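Local coordinates for uncharacterized protein (Bacteroides eggerthii DSM 20697, PDB 4ECO) that is of unknown function but is built as a leucine-rich repeat protein and, like many relatives of that fold, probably takes part in protein binding, at residues L571-G574 and S575-I578; D157-D160 and L161-D164. All coordinates share one frame; numbering follows the deposited sequence.

Overall arrangement
The two sites illustrate how a leucine-rich repeat solenoid is held together within a repeat and occupied on its concave face. Contact 2, at 157-164, comes first along the chain, at the start of helix 160-168; contact 1, at 571-578, follows some four hundred residues later, where strand 570-572 runs into its loop. Their centres lie about 18 Å apart, and they meet directly where NE2 of Q572 packs 3.9 Å from CB of L161. Parallel strands of successive repeats, 461-463, 492-494 and 570-572 among them, carry side chains that touch the early segment. An excursion from the N-terminal part thus rests on the strand surface of later repeats, tying distant parts of one chain together.

Contact 1 of 2, residues L571-G574 and S575-I578; sequences LQIG and SNDI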
loop_
_atom_site.group_PDB
_atom_site.type_symbol
_atom_site.label_atom_id
_atom_site.label_comp_id
_atom_site.label_asym_id
_atom_site.label_seq_id
_atom_site.Cartn_x
_atom_site.Cartn_y
_atom_site.Cartn_z
ATOM N N LEU A 571 -21.136 25.082 3.686
ATOM C CA LEU A 571 -22.433 24.473 3.434
ATOM C C LEU A 571 -22.609 24.217 1.962
ATOM O O LEU A 571 -22.596 25.150 1.163
ATOM C CB LEU A 571 -23.603 25.317 3.964
ATOM C CG LEU A 571 -25.008 24.831 3.573
ATOM C CD1 LEU A 571 -25.348 23.464 4.197
ATOM C CD2 LEU A 571 -26.051 25.862 3.924
ATOM N N GLN A 572 -22.839 22.950 1.616
ATOM C CA GLN A 572 -23.087 22.528 0.248
ATOM C C GLN A 572 -24.514 22.063 0.132
ATOM O O GLN A 572 -24.851 21.022 0.683
ATOM C CB GLN A 572 -22.116 21.426 -0.155
ATOM C CG GLN A 572 -20.654 21.820 -0.113
ATOM C CD GLN A 572 -19.791 20.691 -0.631
ATOM O OE1 GLN A 572 -20.267 19.594 -0.942
ATOM N NE2 GLN A 572 -18.493 20.931 -0.725
ATOM N N ILE A 573 -25.365 22.844 -0.553
ATOM C CA ILE A 573 -26.798 22.538 -0.723
ATOM C C ILE A 573 -27.198 22.683 -2.218
ATOM O O ILE A 573 -28.378 22.736 -2.550
ATOM C CB ILE A 573 -27.637 23.449 0.232
ATOM C CG1 ILE A 573 -29.060 22.908 0.456
ATOM C CG2 ILE A 573 -27.575 24.955 -0.122
ATOM C CD1 ILE A 573 -29.753 23.428 1.708
ATOM N N GLY A 574 -26.207 22.691 -3.097
ATOM C CA GLY A 574 -26.430 22.807 -4.527
ATOM C C GLY A 574 -27.142 21.631 -5.165
ATOM O O GLY A 574 -27.168 20.529 -4.607
ATOM N N SER A 575 -27.722 21.874 -6.365
ATOM C CA SER A 575 -28.434 20.921 -7.220
ATOM C C SER A 575 -29.596 20.276 -6.447
ATOM O O SER A 575 -29.713 19.056 -6.357
ATOM C CB SER A 575 -27.477 19.879 -7.796
ATOM O OG SER A 575 -28.056 19.204 -8.898
ATOM N N ASN A 576 -30.444 21.122 -5.876
ATOM C CA ASN A 576 -31.654 20.724 -5.157
ATOM C C ASN A 576 -32.796 21.583 -5.698
ATOM O O ASN A 576 -32.703 22.072 -6.832
ATOM C CB ASN A 576 -31.474 20.864 -3.618
ATOM C CG ASN A 576 -30.629 19.793 -2.974
ATOM O OD1 ASN A 576 -30.952 18.612 -2.991
ATOM N ND2 ASN A 576 -29.564 20.186 -2.317
ATOM N N ASP A 577 -33.836 21.815 -4.887
ATOM C CA ASP A 577 -34.938 22.671 -5.265
ATOM C C ASP A 577 -35.282 23.603 -4.096
ATOM O O ASP A 577 -36.457 23.816 -3.779
ATOM C CB ASP A 577 -36.144 21.833 -5.708
ATOM C CG ASP A 577 -37.211 22.590 -6.475
ATOM O OD1 ASP A 577 -36.966 23.776 -6.837
ATOM O OD2 ASP A 577 -38.278 21.992 -6.735
ATOM N N ILE A 578 -34.239 24.198 -3.486
ATOM C CA ILE A 578 -34.387 25.105 -2.357
ATOM C C ILE A 578 -35.175 26.330 -2.830
ATOM O O ILE A 578 -34.971 26.813 -3.945
ATOM C CB ILE A 578 -33.022 25.479 -1.693
ATOM C CG1 ILE A 578 -32.214 24.221 -1.290
ATOM C CG2 ILE A 578 -33.188 26.450 -0.497
ATOM C CD1 ILE A 578 -32.917 23.147 -0.382
#
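The carboxamide of N576 reaches back across the turn to the backbone carbonyl of I573, its ND2 lying 2.8 Å from I573 O. The N-H runs fairly straight at the oxygen (162°), which lies close to the amide plane, yet the donor sits above the carbonyl plane, 64° out of it. Placing CG anti to the carbonyl carbon (chi1 -75°) lets the N576 side chain cross that of I573 at about a right angle. The same amide is gripped from the preceding repeat, ND2 giving also to I543 O and OD1 accepting from Q546 N, and N597 ND2 of the following repeat joins it on I573 O. An alanine in place of N576 would probably leave the I543 carbonyl and the Q546 amide without these mates, and I573 O with only its bond from N597, freeing the turn to shift. The apolar part of the contact is I573 against I578, CD1 to CD1 at 3.8 Å, again crossing nearly perpendicularly. S575 turns its hydroxyl to D596. A buried asparagine bonding to backbone just after a short strand, with aliphatic side chains packed inside, is characteristic of the asparagine position in the leucine-rich repeat solenoid.

Contact 2 of 2, residues D157-D160 and L161-D164; sequences DFSD and LIKD
F158 offers one face of its ring to I162, whose CG2 methyl sits 4.0 Å from the ring centroid, 28° off the normal, in a CH-pi contact. The methyl is displaced from the centre toward the CG-CD1 bond, 3.7 Å from CG of F158. The CG2 branch of I162 faces the phenylalanine, while CG1 heads past the hydroxyl of S159.

S159 is the N-cap of the helix. Its OG, held between the backbone N and the carbonyl carbon (chi1 68°), turns toward the first turn and accepts from I162 N at 3.3 Å, the N-H pointing almost straight at the oxygen (168°). The same hydroxyl is also hydrogen-bonded to D519, so the cap ties the helix start to the repeats. Regular helical bonding follows: K163 N meets S159 O at 2.8 Å, and D164 N meets D160 O at 2.7 Å.

K163 folds back over the start of the helix. Its CG lies 3.7 Å from CB of F158, and a bend farther out, at chi3, brings CE near F158 O. Its ammonium group forms a salt bridge with E156; the carboxylate of D160 stays more distant, OD1 to NZ being 4.2 Å, and probably adds only a general electrostatic pull.

The loop and first turn lie across several parallel strands of the solenoid. F158 rests on S461 and N463 of strand 461-463 and on D494 of strand 492-494, I162 also packs on that second strand, and L161 leans on Q570 and Q572 of strand 570-572; helix 160-168 is thereby seated against the strands of repeats far along the chain.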
loop_
_atom_site.group_PDB
_atom_site.type_symbol
_atom_site.label_atom_id
_atom_site.label_comp_id
_atom_site.label_asym_id
_atom_site.label_seq_id
_atom_site.Cartn_x
_atom_site.Cartn_y
_atom_site.Cartn_z
ATOM N N ASP A 157 -10.838 8.272 0.356
ATOM C CA ASP A 157 -12.179 8.051 -0.170
ATOM C C ASP A 157 -13.226 8.954 0.459
ATOM O O ASP A 157 -14.385 8.924 0.011
ATOM C CB ASP A 157 -12.597 6.594 -0.007
ATOM C CG ASP A 157 -11.922 5.710 -1.019
ATOM O OD1 ASP A 157 -11.708 6.177 -2.158
ATOM O OD2 ASP A 157 -11.641 4.537 -0.686
ATOM N N PHE A 158 -12.831 9.770 1.458
ATOM C CA PHE A 158 -13.723 10.763 2.023
ATOM C C PHE A 158 -13.916 11.875 1.024
ATOM O O PHE A 158 -13.007 12.162 0.245
ATOM C CB PHE A 158 -13.170 11.318 3.327
ATOM C CG PHE A 158 -13.410 10.445 4.514
ATOM C CD1 PHE A 158 -14.695 10.017 4.830
ATOM C CD2 PHE A 158 -12.386 10.169 5.405
ATOM C CE1 PHE A 158 -14.934 9.258 5.968
ATOM C CE2 PHE A 158 -12.623 9.417 6.551
ATOM C CZ PHE A 158 -13.893 8.948 6.813
ATOM N N SER A 159 -15.079 12.520 1.050
ATOM C CA SER A 159 -15.379 13.617 0.141
ATOM C C SER A 159 -14.452 14.794 0.405
ATOM O O SER A 159 -13.899 14.931 1.507
ATOM C CB SER A 159 -16.831 14.047 0.294
ATOM O OG SER A 159 -17.071 14.657 1.551
ATOM N N ASP A 160 -14.319 15.676 -0.596
ATOM C CA ASP A 160 -13.503 16.862 -0.461
ATOM C C ASP A 160 -13.963 17.653 0.737
ATOM O O ASP A 160 -13.108 18.043 1.530
ATOM C CB ASP A 160 -13.535 17.677 -1.748
ATOM C CG ASP A 160 -12.709 17.028 -2.841
ATOM O OD1 ASP A 160 -11.674 16.369 -2.509
ATOM O OD2 ASP A 160 -13.088 17.158 -4.019
ATOM N N LEU A 161 -15.304 17.753 0.960
ATOM C CA LEU A 161 -15.868 18.472 2.111
ATOM C C LEU A 161 -15.300 17.916 3.429
ATOM O O LEU A 161 -14.700 18.667 4.216
ATOM C CB LEU A 161 -17.408 18.393 2.094
ATOM C CG LEU A 161 -18.170 18.886 3.330
ATOM C CD1 LEU A 161 -17.974 20.347 3.547
ATOM C CD2 LEU A 161 -19.606 18.699 3.156
ATOM N N ILE A 162 -15.416 16.587 3.615
ATOM C CA ILE A 162 -14.974 15.907 4.825
ATOM C C ILE A 162 -13.443 16.001 4.956
ATOM O O ILE A 162 -12.972 16.366 6.040
ATOM C CB ILE A 162 -15.523 14.456 4.871
ATOM C CG1 ILE A 162 -17.011 14.553 5.243
ATOM C CG2 ILE A 162 -14.777 13.599 5.898
ATOM C CD1 ILE A 162 -17.724 13.414 5.135
ATOM N N LYS A 163 -12.685 15.779 3.850
ATOM C CA LYS A 163 -11.217 15.884 3.854
ATOM C C LYS A 163 -10.782 17.325 4.227
ATOM O O LYS A 163 -9.901 17.461 5.079
ATOM C CB LYS A 163 -10.589 15.430 2.522
ATOM C CG LYS A 163 -10.730 13.913 2.261
ATOM C CD LYS A 163 -9.867 13.361 1.120
ATOM C CE LYS A 163 -10.256 13.821 -0.257
ATOM N NZ LYS A 163 -9.827 12.849 -1.299
ATOM N N ASP A 164 -11.448 18.378 3.693
ATOM C CA ASP A 164 -11.127 19.766 4.044
ATOM C C ASP A 164 -11.266 19.994 5.560
ATOM O O ASP A 164 -10.344 20.559 6.161
ATOM C CB ASP A 164 -11.999 20.779 3.276
ATOM C CG ASP A 164 -11.789 20.857 1.761
ATOM O OD1 ASP A 164 -10.760 20.330 1.265
ATOM O OD2 ASP A 164 -12.685 21.391 1.063
#